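Local coordinates for ribonucleoside triphosphate reductase (Lactobacillus leichmannii, PDB 1L1L), which catalyses the reduction of ribonucleoside triphosphates to 2'-deoxyribonucleoside triphosphates with a vitamin B12 cofactor, as a monomeric, allosterically regulated class II ribonucleotide reductase, at residues Ser192-Ala197 / Gly273-Ile278; Val204-Leu209 / Ile251-Asp256. All blocks are in the same frame, centred on the assembly; numbering follows the deposited sequence.

Interaction 1: Ser192-Ala197 / Gly273-Ile278; sequences SESYDA and GPMPLI
Ala197 and Met275 meet at the starts of two helices, the methyl CB of Ala197 lying 3.6 Å from Met275 CG. Met275 SD is 3.7 Å from the same Ala197 CB and 4.0 Å from Ser194 CB, so one sulfur spans both residues. This reach depends on a chain folded back at chi2 and chi3 (74° and 75°), a shape that unbranched methionine adopts easily, while alanine lets the helices come close. Beside it the puckered ring of Pro274 abuts Ser194, with Pro274 CD 3.7 Å from Ser194 OG; the contact is van der Waals throughout.

Behind this first shell, Ser192 shapes the approach. Its OG accepts from Ser194 N (3.2 Å) in an ST turn, within a type I turn that delivers Ser194 to the N-cap position. On the other side Gly273 adopts a positive phi of 93°, which glycine tolerates readily, and passes close to Met275 CE. Pro274 suits the lead-in to a helix, where its missing N-H costs no bond.

Within the insertion domain the contact joins the first turn of helix 195-200 to that of helix 275-289, with Pro259 touching Ser194 and Ile257 touching Pro274 from the loop that follows strand 249-253.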
loop_
_atom_site.group_PDB
_atom_site.type_symbol
_atom_site.label_atom_id
_atom_site.label_comp_id
_atom_site.label_asym_id
_atom_site.label_seq_id
_atom_site.Cartn_x
_atom_site.Cartn_y
_atom_site.Cartn_z
ATOM N N SER A 192 -15.521 28.304 -17.132
ATOM C CA SER A 192 -15.400 27.103 -16.317
ATOM C C SER A 192 -16.089 27.278 -14.968
ATOM O O SER A 192 -16.162 28.386 -14.438
ATOM C CB SER A 192 -13.922 26.766 -16.111
ATOM O OG SER A 192 -13.771 25.606 -15.315
ATOM N N GLU A 193 -16.610 26.186 -14.418
ATOM C CA GLU A 193 -17.272 26.246 -13.118
ATOM C C GLU A 193 -16.209 26.308 -12.026
ATOM O O GLU A 193 -16.524 26.419 -10.842
ATOM C CB GLU A 193 -18.141 25.009 -12.897
ATOM C CG GLU A 193 -19.179 24.764 -13.981
ATOM C CD GLU A 193 -20.017 23.533 -13.704
ATOM O OE1 GLU A 193 -20.821 23.147 -14.583
ATOM O OE2 GLU A 193 -19.875 22.954 -12.606
ATOM N N SER A 194 -14.948 26.225 -12.438
ATOM C CA SER A 194 -13.823 26.256 -11.506
ATOM C C SER A 194 -12.948 27.482 -11.728
ATOM O O SER A 194 -11.814 27.531 -11.259
ATOM C CB SER A 194 -12.968 25.000 -11.681
ATOM O OG SER A 194 -13.753 23.830 -11.550
ATOM N N TYR A 195 -13.473 28.466 -12.447
ATOM C CA TYR A 195 -12.714 29.678 -12.735
ATOM C C TYR A 195 -12.209 30.388 -11.480
ATOM O O TYR A 195 -11.002 30.470 -11.253
ATOM C CB TYR A 195 -13.556 30.644 -13.572
ATOM C CG TYR A 195 -12.933 32.009 -13.722
ATOM C CD1 TYR A 195 -13.497 33.123 -13.100
ATOM C CD2 TYR A 195 -11.766 32.186 -14.467
ATOM C CE1 TYR A 195 -12.916 34.384 -13.216
ATOM C CE2 TYR A 195 -11.176 33.440 -14.591
ATOM C CZ TYR A 195 -11.756 34.536 -13.961
ATOM O OH TYR A 195 -11.175 35.784 -14.074
ATOM N N ASP A 196 -13.125 30.905 -10.667
ATOM C CA ASP A 196 -12.727 31.608 -9.453
ATOM C C ASP A 196 -11.687 30.808 -8.671
ATOM O O ASP A 196 -10.554 31.261 -8.494
ATOM C CB ASP A 196 -13.947 31.899 -8.564
ATOM C CG ASP A 196 -14.847 32.992 -9.140
ATOM O OD1 ASP A 196 -14.319 34.061 -9.524
ATOM O OD2 ASP A 196 -16.082 32.789 -9.197
ATOM N N ALA A 197 -12.074 29.618 -8.218
ATOM C CA ALA A 197 -11.181 28.753 -7.455
ATOM C C ALA A 197 -9.785 28.650 -8.060
ATOM O O ALA A 197 -8.784 28.652 -7.337
ATOM C CB ALA A 197 -11.791 27.364 -7.325
ATOM N N GLY A 273 -11.154 18.904 -8.976
ATOM C CA GLY A 273 -11.156 20.154 -9.710
ATOM C C GLY A 273 -9.722 20.345 -10.175
ATOM O O GLY A 273 -8.847 19.598 -9.742
ATOM N N PRO A 274 -9.437 21.327 -11.035
ATOM C CA PRO A 274 -8.070 21.537 -11.517
ATOM C C PRO A 274 -7.177 22.304 -10.544
ATOM O O PRO A 274 -5.969 22.376 -10.743
ATOM C CB PRO A 274 -8.294 22.314 -12.802
ATOM C CG PRO A 274 -9.432 23.227 -12.400
ATOM C CD PRO A 274 -10.366 22.303 -11.638
ATOM N N MET A 275 -7.773 22.863 -9.495
ATOM C CA MET A 275 -7.024 23.656 -8.529
ATOM C C MET A 275 -5.749 22.976 -8.032
ATOM O O MET A 275 -4.667 23.557 -8.114
ATOM C CB MET A 275 -7.923 24.045 -7.352
ATOM C CG MET A 275 -9.058 25.004 -7.721
ATOM S SD MET A 275 -10.425 24.209 -8.642
ATOM C CE MET A 275 -11.211 23.338 -7.320
ATOM N N PRO A 276 -5.849 21.742 -7.508
ATOM C CA PRO A 276 -4.620 21.090 -7.036
ATOM C C PRO A 276 -3.585 20.910 -8.142
ATOM O O PRO A 276 -2.375 20.941 -7.879
ATOM C CB PRO A 276 -5.121 19.756 -6.470
ATOM C CG PRO A 276 -6.397 19.510 -7.240
ATOM C CD PRO A 276 -7.020 20.886 -7.272
ATOM N N LEU A 277 -4.055 20.726 -9.376
ATOM C CA LEU A 277 -3.147 20.559 -10.509
ATOM C C LEU A 277 -2.416 21.866 -10.818
ATOM O O LEU A 277 -1.244 21.861 -11.189
ATOM C CB LEU A 277 -3.913 20.107 -11.758
ATOM C CG LEU A 277 -3.070 19.975 -13.029
ATOM C CD1 LEU A 277 -1.990 18.926 -12.818
ATOM C CD2 LEU A 277 -3.962 19.610 -14.219
ATOM N N ILE A 278 -3.121 22.983 -10.672
ATOM C CA ILE A 278 -2.537 24.297 -10.946
ATOM C C ILE A 278 -1.343 24.536 -10.018
ATOM O O ILE A 278 -0.232 24.779 -10.479
ATOM C CB ILE A 278 -3.598 25.408 -10.766
ATOM C CG1 ILE A 278 -4.643 25.288 -11.885
ATOM C CG2 ILE A 278 -2.944 26.794 -10.785
ATOM C CD1 ILE A 278 -5.924 26.016 -11.625
#

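Interaction 2: Val204-Leu209 / Ile251-Asp256; sequences VGKNEL and ILDLSD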
loop_
_atom_site.group_PDB
_atom_site.type_symbol
_atom_site.label_atom_id
_atom_site.label_comp_id
_atom_site.label_asym_id
_atom_site.label_seq_id
_atom_site.Cartn_x
_atom_site.Cartn_y
_atom_site.Cartn_z
ATOM N N VAL A 204 -4.955 32.130 -14.766
ATOM C CA VAL A 204 -5.461 33.388 -15.312
ATOM C C VAL A 204 -6.625 33.173 -16.272
ATOM O O VAL A 204 -6.688 32.165 -16.983
ATOM C CB VAL A 204 -4.359 34.174 -16.062
ATOM C CG1 VAL A 204 -3.291 34.630 -15.084
ATOM C CG2 VAL A 204 -3.746 33.316 -17.152
ATOM N N GLY A 205 -7.552 34.123 -16.279
ATOM C CA GLY A 205 -8.687 34.027 -17.171
ATOM C C GLY A 205 -8.196 34.117 -18.602
ATOM O O GLY A 205 -7.043 34.476 -18.854
ATOM N N LYS A 206 -9.067 33.790 -19.546
ATOM C CA LYS A 206 -8.713 33.835 -20.955
ATOM C C LYS A 206 -8.389 35.281 -21.358
ATOM O O LYS A 206 -7.634 35.524 -22.303
ATOM C CB LYS A 206 -9.875 33.274 -21.783
ATOM C CG LYS A 206 -9.463 32.576 -23.069
ATOM C CD LYS A 206 -10.439 31.449 -23.424
ATOM C CE LYS A 206 -10.302 30.273 -22.458
ATOM N NZ LYS A 206 -11.262 29.163 -22.746
ATOM N N ASN A 207 -8.951 36.236 -20.621
ATOM C CA ASN A 207 -8.723 37.650 -20.891
ATOM C C ASN A 207 -7.328 38.100 -20.450
ATOM O O ASN A 207 -6.620 38.776 -21.203
ATOM C CB ASN A 207 -9.787 38.489 -20.191
ATOM N N GLU A 208 -6.936 37.714 -19.236
ATOM C CA GLU A 208 -5.634 38.078 -18.671
ATOM C C GLU A 208 -4.457 37.389 -19.356
ATOM O O GLU A 208 -3.310 37.816 -19.214
ATOM C CB GLU A 208 -5.590 37.723 -17.183
ATOM C CG GLU A 208 -6.931 37.806 -16.483
ATOM C CD GLU A 208 -7.550 39.178 -16.583
ATOM O OE1 GLU A 208 -6.925 40.142 -16.093
ATOM O OE2 GLU A 208 -8.657 39.291 -17.153
ATOM N N LEU A 209 -4.742 36.320 -20.090
ATOM C CA LEU A 209 -3.701 35.559 -20.772
ATOM C C LEU A 209 -2.821 36.380 -21.715
ATOM O O LEU A 209 -3.311 37.087 -22.600
ATOM C CB LEU A 209 -4.325 34.395 -21.551
ATOM C CG LEU A 209 -3.335 33.476 -22.276
ATOM C CD1 LEU A 209 -2.397 32.825 -21.264
ATOM C CD2 LEU A 209 -4.093 32.417 -23.055
ATOM N N ILE A 251 2.020 27.530 -22.210
ATOM C CA ILE A 251 0.677 27.900 -21.803
ATOM C C ILE A 251 -0.158 26.628 -21.726
ATOM O O ILE A 251 -0.458 26.021 -22.748
ATOM C CB ILE A 251 0.013 28.844 -22.820
ATOM C CG1 ILE A 251 0.902 30.066 -23.067
ATOM C CG2 ILE A 251 -1.358 29.266 -22.297
ATOM C CD1 ILE A 251 0.437 30.948 -24.219
ATOM N N LEU A 252 -0.514 26.219 -20.513
ATOM C CA LEU A 252 -1.327 25.019 -20.326
ATOM C C LEU A 252 -2.770 25.439 -20.047
ATOM O O LEU A 252 -3.047 26.167 -19.087
ATOM C CB LEU A 252 -0.773 24.176 -19.170
ATOM C CG LEU A 252 0.617 23.581 -19.405
ATOM C CD1 LEU A 252 1.073 22.820 -18.167
ATOM C CD2 LEU A 252 0.587 22.651 -20.608
ATOM N N ASP A 253 -3.683 24.984 -20.902
ATOM C CA ASP A 253 -5.102 25.317 -20.780
ATOM C C ASP A 253 -5.868 24.187 -20.077
ATOM O O ASP A 253 -5.983 23.087 -20.621
ATOM C CB ASP A 253 -5.691 25.540 -22.180
ATOM C CG ASP A 253 -7.020 26.263 -22.149
ATOM O OD1 ASP A 253 -7.848 25.955 -21.269
ATOM O OD2 ASP A 253 -7.247 27.132 -23.020
ATOM N N LEU A 254 -6.381 24.464 -18.878
ATOM C CA LEU A 254 -7.132 23.470 -18.099
ATOM C C LEU A 254 -8.607 23.874 -18.006
ATOM O O LEU A 254 -9.264 23.641 -16.986
ATOM C CB LEU A 254 -6.568 23.362 -16.671
ATOM C CG LEU A 254 -5.068 23.561 -16.429
ATOM C CD1 LEU A 254 -4.744 23.139 -15.001
ATOM C CD2 LEU A 254 -4.246 22.753 -17.416
ATOM N N SER A 255 -9.123 24.491 -19.062
ATOM C CA SER A 255 -10.516 24.933 -19.068
ATOM C C SER A 255 -11.487 23.757 -19.144
ATOM O O SER A 255 -12.645 23.877 -18.742
ATOM C CB SER A 255 -10.768 25.884 -20.247
ATOM O OG SER A 255 -9.976 27.062 -20.146
ATOM N N ASP A 256 -11.010 22.622 -19.651
ATOM C CA ASP A 256 -11.849 21.430 -19.794
ATOM C C ASP A 256 -11.841 20.504 -18.593
ATOM O O ASP A 256 -12.664 19.594 -18.501
ATOM C CB ASP A 256 -11.435 20.632 -21.030
ATOM C CG ASP A 256 -11.794 21.339 -22.319
ATOM O OD1 ASP A 256 -12.860 21.989 -22.344
ATOM O OD2 ASP A 256 -11.023 21.242 -23.302
#
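Leu209 and Ile251 form the close-packed end of this contact, Leu209 CD1 resting 3.8 Å from Ile251 CG2. The two side chains cross obliquely, meeting through one methyl from each. Leucine extends well from a loop: with CG anti to the backbone N (chi1 -178°), its branched end is carried toward the strand. Ile251, beta-branched and at home in a strand, offers CG2 directly from CB, and its position is buried. Val187 touches both residues, adding an apolar neighbour to the patch.

At the other end the contact is looser and polar. Exposed Lys206 sends a bent chain over to Ser255, but NZ stays 3.6 Å from Ser255 OG, and Asp253 OD2 is farther still, at 4.5 Å from NZ. That is an electrostatic attraction at most, and the position of the ammonium group is itself less certain. Lysine suits this exposed edge; its NZ also has a long, weak ion pair with Asp189.

The acidic side is much more firmly set. Asp253 OD1 accepts from Ser255 N at 2.9 Å, closing an Asx turn, and from Ser255 OG at 2.6 Å through its syn lone pair. Arg219 forms a salt bridge with the same oxygen and Tyr217 bonds to OD2, so the buried carboxylate is well satisfied and its negative charge is probably stabilised. Aspartate is short enough to fold back onto the chain just beyond the strand.

Strand 249-253 is the middle strand of a three-stranded parallel sheet, between 183-187 and 216-219. The 204-209 loop, which leads from helix 195-200 toward strand 216-219, lies against one face, while Leu252 meets helix 275-289 through Leu281.

Both interactions belong to the insertion domain, and their centres lie 11 Å apart. Interaction 1 is wholly van der Waals and brings two helix starts together, with half of its touching residues buried; interaction 2 sets a loop against a strand and runs from an apolar end, where Ile251 is buried, to a polar end where Lys206 is exposed but Asp253 is buried. They share connected elements: helix 195-200 leads into the 204-209 loop, and strand 249-253 precedes helix 275-289. Direct packing also couples them. Leu254 CD1 sits 3.7 Å from Leu277 CD2 and also touches Ile278, while Tyr195 CE2 touches Gly205 CA, so the two contacts adjoin through Leu254 and Tyr195.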